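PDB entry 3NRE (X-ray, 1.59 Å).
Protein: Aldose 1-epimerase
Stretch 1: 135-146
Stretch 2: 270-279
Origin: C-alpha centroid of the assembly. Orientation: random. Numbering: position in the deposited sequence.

Stretch 1 (135-146) TNQGAETLPFGT
Stretch 2 270-279: DLIALAPGES

Antiparallel strands can stay paired across an interruption if a side chain takes over where the backbone ladder lapses, and aldose 1-epimerase offers an example. Strand 142-144 meets strand 272-274 in antiparallel register, their N-to-C directions 132° apart. Phe144 pairs with Ile272 through Phe144 N to Ile272 O (2.8 Å) and Ile272 N to Phe144 O (2.9 Å). At the next hydrogen-bonded pair, Leu274 N reaches Leu142 O at 3.1 Å, whereas the return bond from Leu142 N to Leu274 O is weak at 3.4 Å. Between them Pro143 faces Ala273, CA to CA 4.3 Å, in a non-hydrogen-bonded position where proline's missing N-H costs the ladder nothing.

A second ladder, its register shifted by two, pairs Thr135 with Ser279. Asn136 N donates to Glu278 O (3.1 Å), Gly277 N donates to Asn136 O (2.8 Å), and the m rotamers of Thr135 and Ser279 bring OG1 and OG within 2.7 Å in a hydrogen bond.

Buried Asn136 (chi1 t, chi2 5°) links the ladders. Its ND2 donates to Leu274 O at 3.0 Å and to Glu140 O at 2.9 Å, while its OD1 accepts from Gly138 N at 2.9 Å, so the amide also braces the 137-141 loop. Packed against this loop through Pro276, Ala275 to Glu278 form a type II turn, closed by Glu278 N to Ala275 O (2.9 Å); Ala275 N is satisfied by Glu278 OE1 at 2.8 Å. Gly277, at phi 81°, suits the turn, and Pro276 (phi -50°, psi 132°) lays CB 3.4 Å from Gly138 O.

Apolar packing completes the contact: Leu142, Phe144 and Leu274, all buried, share one face of the sheet with Ile272, while Pro143 and Ala273 lie on the other. Leu274 (m, t) places CD1 over the Phe144 ring (chi1 -77°, chi2 76°), 3.8 Å from its centroid, and Pro143 CB meets Leu271 CB at 3.7 Å. One water bridges the stretches, its oxygen 3.0 Å from Phe144 O and 2.9 Å from Asp270 O.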

# COMPACT_ATOMS: atom_id res chain seq x y z
N THR A 135 11.01 13.16 -1.84
CA THR A 135 12.03 14.12 -1.44
C THR A 135 11.46 15.08 -0.41
O THR A 135 10.43 15.70 -0.65
CB THR A 135 12.48 14.96 -2.66
OG1 THR A 135 12.92 14.09 -3.71
CG2 THR A 135 13.60 15.96 -2.29
N ASN A 136 12.15 15.24 0.72
CA ASN A 136 11.73 16.20 1.75
C ASN A 136 11.97 17.63 1.21
O ASN A 136 13.10 17.99 0.82
CB ASN A 136 12.48 15.96 3.07
CG ASN A 136 11.96 16.85 4.22
OD1 ASN A 136 10.98 17.59 4.04
ND2 ASN A 136 12.61 16.81 5.36
N GLN A 137 10.91 18.43 1.20
CA GLN A 137 10.94 19.83 0.77
C GLN A 137 10.61 20.81 1.92
O GLN A 137 10.36 22.00 1.67
CB GLN A 137 9.96 20.04 -0.38
CG GLN A 137 10.40 19.38 -1.67
CD GLN A 137 9.55 19.81 -2.90
OE1 GLN A 137 8.31 19.91 -2.83
NE2 GLN A 137 10.23 20.03 -4.02
N GLY A 138 10.57 20.30 3.16
CA GLY A 138 10.29 21.14 4.31
C GLY A 138 11.55 21.79 4.85
O GLY A 138 12.62 21.67 4.24
N ALA A 139 11.42 22.46 5.99
CA ALA A 139 12.53 23.21 6.61
C ALA A 139 13.28 22.37 7.66
O ALA A 139 14.36 22.77 8.12
CB ALA A 139 12.01 24.51 7.22
N GLU A 140 12.74 21.20 8.00
CA GLU A 140 13.32 20.30 9.01
C GLU A 140 13.34 18.83 8.59
O GLU A 140 12.45 18.36 7.86
CB GLU A 140 12.50 20.39 10.31
CG GLU A 140 12.31 21.79 10.86
CD GLU A 140 13.60 22.42 11.40
OE1 GLU A 140 14.64 21.71 11.47
OE2 GLU A 140 13.57 23.62 11.74
N THR A 141 14.33 18.09 9.10
CA THR A 141 14.39 16.64 8.93
C THR A 141 13.16 15.95 9.57
O THR A 141 12.84 16.28 10.71
CB THR A 141 15.63 16.11 9.64
OG1 THR A 141 16.77 16.73 9.07
CG2 THR A 141 15.73 14.58 9.54
N LEU A 142 12.50 15.04 8.83
CA LEU A 142 11.35 14.24 9.33
C LEU A 142 11.50 12.79 8.91
O LEU A 142 12.29 12.50 8.00
CB LEU A 142 10.03 14.79 8.82
CG LEU A 142 9.55 16.12 9.43
CD1 LEU A 142 8.35 16.68 8.69
CD2 LEU A 142 9.19 15.95 10.90
N PRO A 143 10.81 11.86 9.58
CA PRO A 143 10.93 10.45 9.24
C PRO A 143 9.88 10.01 8.22
O PRO A 143 8.68 10.30 8.38
CB PRO A 143 10.76 9.76 10.62
CG PRO A 143 9.74 10.59 11.29
CD PRO A 143 10.13 12.04 10.88
N PHE A 144 10.36 9.38 7.15
CA PHE A 144 9.57 9.04 5.99
C PHE A 144 9.43 7.55 5.77
O PHE A 144 10.29 6.72 6.12
CB PHE A 144 10.18 9.65 4.71
CG PHE A 144 9.92 11.16 4.52
CD1 PHE A 144 10.62 12.08 5.25
CD2 PHE A 144 9.06 11.63 3.53
CE1 PHE A 144 10.41 13.43 5.08
CE2 PHE A 144 8.86 13.02 3.35
CZ PHE A 144 9.56 13.90 4.09
N GLY A 145 8.34 7.21 5.12
CA GLY A 145 8.16 5.85 4.63
C GLY A 145 7.31 5.86 3.36
O GLY A 145 6.72 6.86 3.01
N THR A 146 7.26 4.70 2.73
CA THR A 146 6.48 4.47 1.50
C THR A 146 5.86 3.09 1.53
O THR A 146 6.26 2.17 2.30
CB THR A 146 7.39 4.59 0.24
OG1 THR A 146 8.57 3.79 0.45
CG2 THR A 146 7.78 6.00 0.01
N ASP A 270 11.79 1.78 11.56
CA ASP A 270 12.25 1.55 10.20
C ASP A 270 11.88 2.70 9.30
O ASP A 270 12.08 2.62 8.09
CB ASP A 270 11.72 0.21 9.66
CG ASP A 270 12.59 -0.98 10.10
OD1 ASP A 270 13.77 -0.78 10.37
OD2 ASP A 270 12.09 -2.11 10.19
N LEU A 271 11.28 3.78 9.85
CA LEU A 271 11.18 5.06 9.11
C LEU A 271 12.59 5.56 8.78
O LEU A 271 13.56 5.25 9.50
CB LEU A 271 10.41 6.17 9.88
CG LEU A 271 8.91 6.00 10.04
CD1 LEU A 271 8.38 6.94 11.20
CD2 LEU A 271 8.14 6.22 8.76
N ILE A 272 12.67 6.33 7.69
CA ILE A 272 13.94 6.85 7.16
C ILE A 272 14.01 8.35 7.32
O ILE A 272 13.16 9.08 6.82
CB ILE A 272 14.15 6.48 5.67
CG1 ILE A 272 14.24 4.96 5.52
CG2 ILE A 272 15.44 7.10 5.15
CD1 ILE A 272 14.07 4.49 4.08
N ALA A 273 14.99 8.81 8.08
CA ALA A 273 15.16 10.25 8.35
C ALA A 273 15.69 10.95 7.12
O ALA A 273 16.78 10.62 6.64
CB ALA A 273 16.13 10.48 9.53
N LEU A 274 14.95 11.91 6.61
CA LEU A 274 15.32 12.63 5.40
C LEU A 274 15.53 14.08 5.75
O LEU A 274 14.59 14.74 6.20
CB LEU A 274 14.21 12.55 4.33
CG LEU A 274 13.95 11.20 3.65
CD1 LEU A 274 12.87 11.33 2.48
CD2 LEU A 274 15.27 10.54 3.18
N ALA A 275 16.76 14.58 5.57
CA ALA A 275 17.01 16.02 5.75
C ALA A 275 16.36 16.74 4.58
O ALA A 275 16.05 16.13 3.54
CB ALA A 275 18.54 16.31 5.82
N PRO A 276 16.12 18.05 4.72
CA PRO A 276 15.65 18.78 3.54
C PRO A 276 16.52 18.55 2.29
O PRO A 276 17.76 18.64 2.36
CB PRO A 276 15.75 20.25 3.98
CG PRO A 276 15.58 20.20 5.41
CD PRO A 276 16.33 18.96 5.85
N GLY A 277 15.86 18.27 1.17
CA GLY A 277 16.49 17.87 -0.08
C GLY A 277 16.92 16.41 -0.22
O GLY A 277 17.33 16.00 -1.31
N GLU A 278 16.88 15.61 0.85
CA GLU A 278 17.20 14.16 0.77
C GLU A 278 16.00 13.33 0.29
O GLU A 278 14.85 13.71 0.54
CB GLU A 278 17.70 13.61 2.12
CG GLU A 278 19.21 13.34 2.19
CD GLU A 278 19.72 13.19 3.60
OE1 GLU A 278 18.90 13.01 4.54
OE2 GLU A 278 20.97 13.22 3.79
N SER A 279 16.26 12.20 -0.38
CA SER A 279 15.18 11.38 -0.92
C SER A 279 15.31 9.94 -0.50
O SER A 279 16.38 9.47 -0.13
CB SER A 279 15.25 11.42 -2.45
OG SER A 279 15.20 12.76 -2.94
O HOH W 1 10.56 3.73 5.86